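Side-chain contacts in polyprenyl synthetase (Zymomonas mobilis subsp. mobilis, PDB 4KKM), which probably joins isopentenyl diphosphate to allylic diphosphates in a metal-dependent prenyl transfer, making farnesyl or longer isoprenoid diphosphates: residues Gln181-Ala186 with Ile199-Gln204; Asp247-Ala252 with Lys282-Ala287. One frame throughout, in Å; residues are numbered along the deposited sequence.

Contact 1: Gln181-Ala186 with Ile199-Gln204; sequences QAIDLA and ITRLQQ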
# COMPACT_ATOMS: atom_id res chain seq x y z
N GLN B 181 -7.02 -12.72 3.02
CA GLN B 181 -5.88 -13.27 3.75
C GLN B 181 -6.22 -13.46 5.22
O GLN B 181 -5.83 -14.45 5.84
CB GLN B 181 -4.66 -12.35 3.63
CG GLN B 181 -3.97 -12.37 2.27
CD GLN B 181 -3.33 -13.71 1.96
OE1 GLN B 181 -4.01 -14.72 1.84
NE2 GLN B 181 -2.00 -13.72 1.85
N ALA B 182 -6.96 -12.50 5.77
CA ALA B 182 -7.36 -12.53 7.17
C ALA B 182 -8.34 -13.66 7.46
O ALA B 182 -8.22 -14.33 8.48
CB ALA B 182 -7.97 -11.20 7.59
N ILE B 183 -9.31 -13.87 6.57
CA ILE B 183 -10.27 -14.96 6.75
C ILE B 183 -9.53 -16.30 6.72
O ILE B 183 -9.81 -17.20 7.51
CB ILE B 183 -11.38 -14.95 5.68
CG1 ILE B 183 -12.21 -13.67 5.82
CG2 ILE B 183 -12.29 -16.18 5.82
CD1 ILE B 183 -13.26 -13.50 4.74
N ASP B 184 -8.56 -16.42 5.82
CA ASP B 184 -7.77 -17.65 5.73
C ASP B 184 -6.98 -17.87 7.02
O ASP B 184 -6.96 -18.97 7.57
CB ASP B 184 -6.82 -17.58 4.53
CG ASP B 184 -6.55 -18.94 3.92
OD1 ASP B 184 -7.32 -19.89 4.18
OD2 ASP B 184 -5.56 -19.07 3.16
N LEU B 185 -6.34 -16.81 7.50
CA LEU B 185 -5.63 -16.87 8.78
C LEU B 185 -6.56 -17.27 9.93
O LEU B 185 -6.19 -18.07 10.80
CB LEU B 185 -4.96 -15.53 9.07
CG LEU B 185 -4.26 -15.37 10.42
CD1 LEU B 185 -3.08 -16.32 10.52
CD2 LEU B 185 -3.81 -13.93 10.62
N ALA B 186 -7.77 -16.72 9.94
CA ALA B 186 -8.76 -17.08 10.95
C ALA B 186 -9.12 -18.57 10.88
O ALA B 186 -9.28 -19.23 11.90
CB ALA B 186 -10.00 -16.23 10.80
N ILE B 199 -16.18 -19.88 3.07
CA ILE B 199 -15.02 -20.11 2.21
C ILE B 199 -15.28 -19.54 0.82
O ILE B 199 -14.34 -19.30 0.06
CB ILE B 199 -14.60 -21.60 2.13
CG1 ILE B 199 -15.64 -22.41 1.38
CG2 ILE B 199 -14.33 -22.18 3.53
CD1 ILE B 199 -15.13 -23.78 0.93
N THR B 200 -16.54 -19.33 0.49
CA THR B 200 -16.88 -18.66 -0.75
C THR B 200 -16.49 -17.18 -0.63
O THR B 200 -15.87 -16.63 -1.53
CB THR B 200 -18.37 -18.82 -1.10
OG1 THR B 200 -18.66 -20.20 -1.33
CG2 THR B 200 -18.71 -18.03 -2.37
N ARG B 201 -16.84 -16.56 0.49
CA ARG B 201 -16.43 -15.18 0.72
C ARG B 201 -14.91 -15.10 0.79
O ARG B 201 -14.31 -14.16 0.29
CB ARG B 201 -17.01 -14.60 2.01
CG ARG B 201 -16.68 -13.12 2.20
CD ARG B 201 -16.97 -12.62 3.62
NE ARG B 201 -18.40 -12.55 3.92
CZ ARG B 201 -19.20 -11.55 3.56
NH1 ARG B 201 -18.71 -10.53 2.85
NH2 ARG B 201 -20.48 -11.56 3.89
N LEU B 202 -14.30 -16.10 1.43
CA LEU B 202 -12.85 -16.18 1.49
C LEU B 202 -12.21 -16.10 0.10
O LEU B 202 -11.31 -15.28 -0.13
CB LEU B 202 -12.42 -17.45 2.23
CG LEU B 202 -10.99 -18.00 2.11
CD1 LEU B 202 -9.94 -16.95 2.35
CD2 LEU B 202 -10.81 -19.14 3.12
N GLN B 203 -12.67 -16.94 -0.82
CA GLN B 203 -12.14 -16.92 -2.19
C GLN B 203 -12.39 -15.58 -2.87
O GLN B 203 -11.49 -15.02 -3.48
CB GLN B 203 -12.73 -18.05 -3.03
CG GLN B 203 -12.21 -18.10 -4.48
CD GLN B 203 -12.95 -17.15 -5.41
OE1 GLN B 203 -14.18 -17.09 -5.41
NE2 GLN B 203 -12.19 -16.38 -6.20
N GLN B 204 -13.63 -15.09 -2.79
CA GLN B 204 -14.00 -13.82 -3.43
C GLN B 204 -13.02 -12.70 -3.05
O GLN B 204 -12.66 -11.86 -3.88
CB GLN B 204 -15.42 -13.40 -3.04
CG GLN B 204 -16.52 -14.26 -3.63
CD GLN B 204 -17.88 -13.97 -3.01
OE1 GLN B 204 -17.97 -13.33 -1.95
NE2 GLN B 204 -18.95 -14.43 -3.66
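I183 and L202 carry this helix-to-helix contact, their side chains running antiparallel alongside one another where the two backbones come closest, CA to CA 6.0 Å. The segment axes run 8.9 Å apart at 140°, nearer antiparallel than parallel. In I183 the CG2 methyl stands anti to the backbone N while CG1 lies beside it (chi1 -63°), and this divides the work of the two branches. CG2 of I183 packs on CB of L202 at 3.8 Å, whereas its CD1, at the end of an extended CG1 arm, meets CD of R201 at 4.0 Å, one chain lying roughly perpendicular to the other. A beta-branched isoleucine suits the place because it fills both directions at once; R201 offers the methylene part of its chain, and NE of R201 makes a weak, long ion pair with D51 of the second subunit.

L202 sends its methyls past I183 to D184. Its CG is anti to the backbone N (chi1 162°), which brings CD1 against CB and the backbone N of D184, 3.8 Å from that N. CD2 of L202 lies 3.7 Å from OD1 of D184, a van der Waals contact of a methyl with a carboxylate oxygen. That carboxylate is held elsewhere: OD1 forms a salt bridge with K271, and OD2 a weak, long ion pair with K206. The side chain of D184 lies about 4 Å from a bound calcium ion, close to D108 and D114, which bind the metal.

Helices 177-188 and 196-206 thus pack as successive members of the all-helical prenyltransferase fold, with F194 of the connecting loop and L205 also against I183, and R53 of the second subunit packing on it as well.

Contact 2: Asp247-Ala252 with Lys282-Ala287; sequences DDLIDA and KARSQA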
# COMPACT_ATOMS: atom_id res chain seq x y z
N ASP B 247 -7.57 -25.46 -7.61
CA ASP B 247 -6.45 -25.46 -6.67
C ASP B 247 -6.69 -26.41 -5.50
O ASP B 247 -5.78 -27.13 -5.09
CB ASP B 247 -6.15 -24.05 -6.16
CG ASP B 247 -5.44 -23.19 -7.19
OD1 ASP B 247 -4.98 -23.76 -8.20
OD2 ASP B 247 -5.35 -21.96 -7.00
N ASP B 248 -7.91 -26.41 -4.96
CA ASP B 248 -8.29 -27.35 -3.90
C ASP B 248 -8.13 -28.78 -4.40
O ASP B 248 -7.72 -29.67 -3.65
CB ASP B 248 -9.72 -27.11 -3.43
CG ASP B 248 -9.86 -25.86 -2.57
OD1 ASP B 248 -8.83 -25.23 -2.27
OD2 ASP B 248 -10.99 -25.52 -2.19
N LEU B 249 -8.45 -29.01 -5.67
CA LEU B 249 -8.30 -30.32 -6.27
C LEU B 249 -6.83 -30.71 -6.46
O LEU B 249 -6.41 -31.78 -6.01
CB LEU B 249 -9.03 -30.39 -7.62
CG LEU B 249 -10.56 -30.31 -7.59
CD1 LEU B 249 -11.13 -30.36 -9.01
CD2 LEU B 249 -11.15 -31.43 -6.74
N ILE B 250 -6.07 -29.85 -7.12
CA ILE B 250 -4.64 -30.08 -7.37
C ILE B 250 -3.86 -30.42 -6.10
O ILE B 250 -3.14 -31.42 -6.06
CB ILE B 250 -3.97 -28.85 -8.05
CG1 ILE B 250 -4.29 -28.81 -9.55
CG2 ILE B 250 -2.46 -28.86 -7.84
CD1 ILE B 250 -3.62 -27.66 -10.29
N ASP B 251 -4.02 -29.59 -5.07
CA ASP B 251 -3.27 -29.77 -3.83
C ASP B 251 -3.59 -31.10 -3.16
O ASP B 251 -2.72 -31.70 -2.52
CB ASP B 251 -3.55 -28.60 -2.88
CG ASP B 251 -3.05 -27.28 -3.42
OD1 ASP B 251 -2.30 -27.28 -4.42
OD2 ASP B 251 -3.39 -26.23 -2.83
N ALA B 252 -4.83 -31.55 -3.31
CA ALA B 252 -5.27 -32.81 -2.72
C ALA B 252 -4.65 -34.02 -3.41
O ALA B 252 -4.43 -35.06 -2.79
CB ALA B 252 -6.78 -32.90 -2.75
N LYS B 282 -18.82 -33.25 -7.18
CA LYS B 282 -19.49 -31.96 -7.26
C LYS B 282 -18.50 -30.82 -7.48
O LYS B 282 -18.79 -29.88 -8.22
CB LYS B 282 -20.31 -31.71 -5.99
CG LYS B 282 -21.26 -30.53 -6.08
CD LYS B 282 -22.15 -30.47 -4.85
CE LYS B 282 -22.93 -31.77 -4.68
NZ LYS B 282 -23.49 -31.90 -3.30
N ALA B 283 -17.34 -30.91 -6.85
CA ALA B 283 -16.30 -29.89 -7.04
C ALA B 283 -15.79 -29.89 -8.48
O ALA B 283 -15.57 -28.83 -9.06
CB ALA B 283 -15.15 -30.09 -6.05
N ARG B 284 -15.60 -31.08 -9.04
CA ARG B 284 -15.15 -31.22 -10.42
C ARG B 284 -16.15 -30.63 -11.41
O ARG B 284 -15.78 -29.87 -12.31
CB ARG B 284 -14.97 -32.69 -10.76
CG ARG B 284 -13.56 -33.23 -10.62
CD ARG B 284 -13.56 -34.66 -11.15
NE ARG B 284 -12.28 -35.35 -10.97
CZ ARG B 284 -12.18 -36.67 -10.79
NH1 ARG B 284 -13.28 -37.41 -10.76
NH2 ARG B 284 -10.99 -37.24 -10.64
N SER B 285 -17.41 -31.00 -11.25
CA SER B 285 -18.44 -30.53 -12.17
C SER B 285 -18.68 -29.03 -12.04
O SER B 285 -18.96 -28.36 -13.03
CB SER B 285 -19.75 -31.30 -11.98
OG SER B 285 -20.30 -31.04 -10.70
N GLN B 286 -18.57 -28.51 -10.82
CA GLN B 286 -18.80 -27.08 -10.62
C GLN B 286 -17.68 -26.24 -11.21
O GLN B 286 -17.95 -25.19 -11.80
CB GLN B 286 -19.02 -26.74 -9.15
CG GLN B 286 -20.05 -25.63 -8.96
CD GLN B 286 -20.21 -25.18 -7.52
OE1 GLN B 286 -20.51 -25.99 -6.64
NE2 GLN B 286 -20.01 -23.89 -7.28
N ALA B 287 -16.44 -26.69 -11.07
CA ALA B 287 -15.30 -26.03 -11.70
C ALA B 287 -15.53 -25.93 -13.20
O ALA B 287 -15.31 -24.89 -13.82
CB ALA B 287 -14.01 -26.78 -11.41
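This is a small apolar contact between two helices in the all-alpha isoprenoid synthase fold, joining the C-terminal part of helix 226-253 to helix 280-296 away from the annotated metal site. One leucine bridges the gap: the CB of L249 points toward the partner helix, and both of its methyls are used. The backbones stay well separated, with the nearest CA atoms, those of L249 and A283, 8.0 Å apart, a gap that the branched leucine spans to reach the small alanine. CD2 of L249 lies 4.3 Å from CB of A283, a loose apolar touch. A283 also packs on I245, one turn earlier in the leucine's helix, and L275 of helix 274-278 adds a further neighbour to L249.

The other methyl meets an arginine stem. R284 is extended from CG to NE and lies roughly perpendicular to L249, giving its aliphatic base to the leucine.

On the partner helix, N of Q286 and OG of S285 both approach O of K282 from one side of the carbonyl plane, with OG sitting above that plane. Across the interface, the nearest approach is CD1 of L249 to CG of R284, 4.1 Å.

Contact 1 closes before contact 2 opens along the chain, and their centres lie about 17 Å apart, with nearest atoms about 5 Å apart and not touching. They share no helix: 177-188 and 196-206 make contact 1, while 226-253 and 280-296 make contact 2. Helices 226-253 and 274-278 nevertheless lie next to both. Q203 packs on L241 and Q244 of helix 226-253, the helix that carries L249 of contact 2, and helix 274-278 receives I199 and T200 from one contact and L249 and Q286 from the other. Contact 1 lies beside the calcium site and the second subunit, whereas contact 2 continues the same helical bundle farther from the chain's centre.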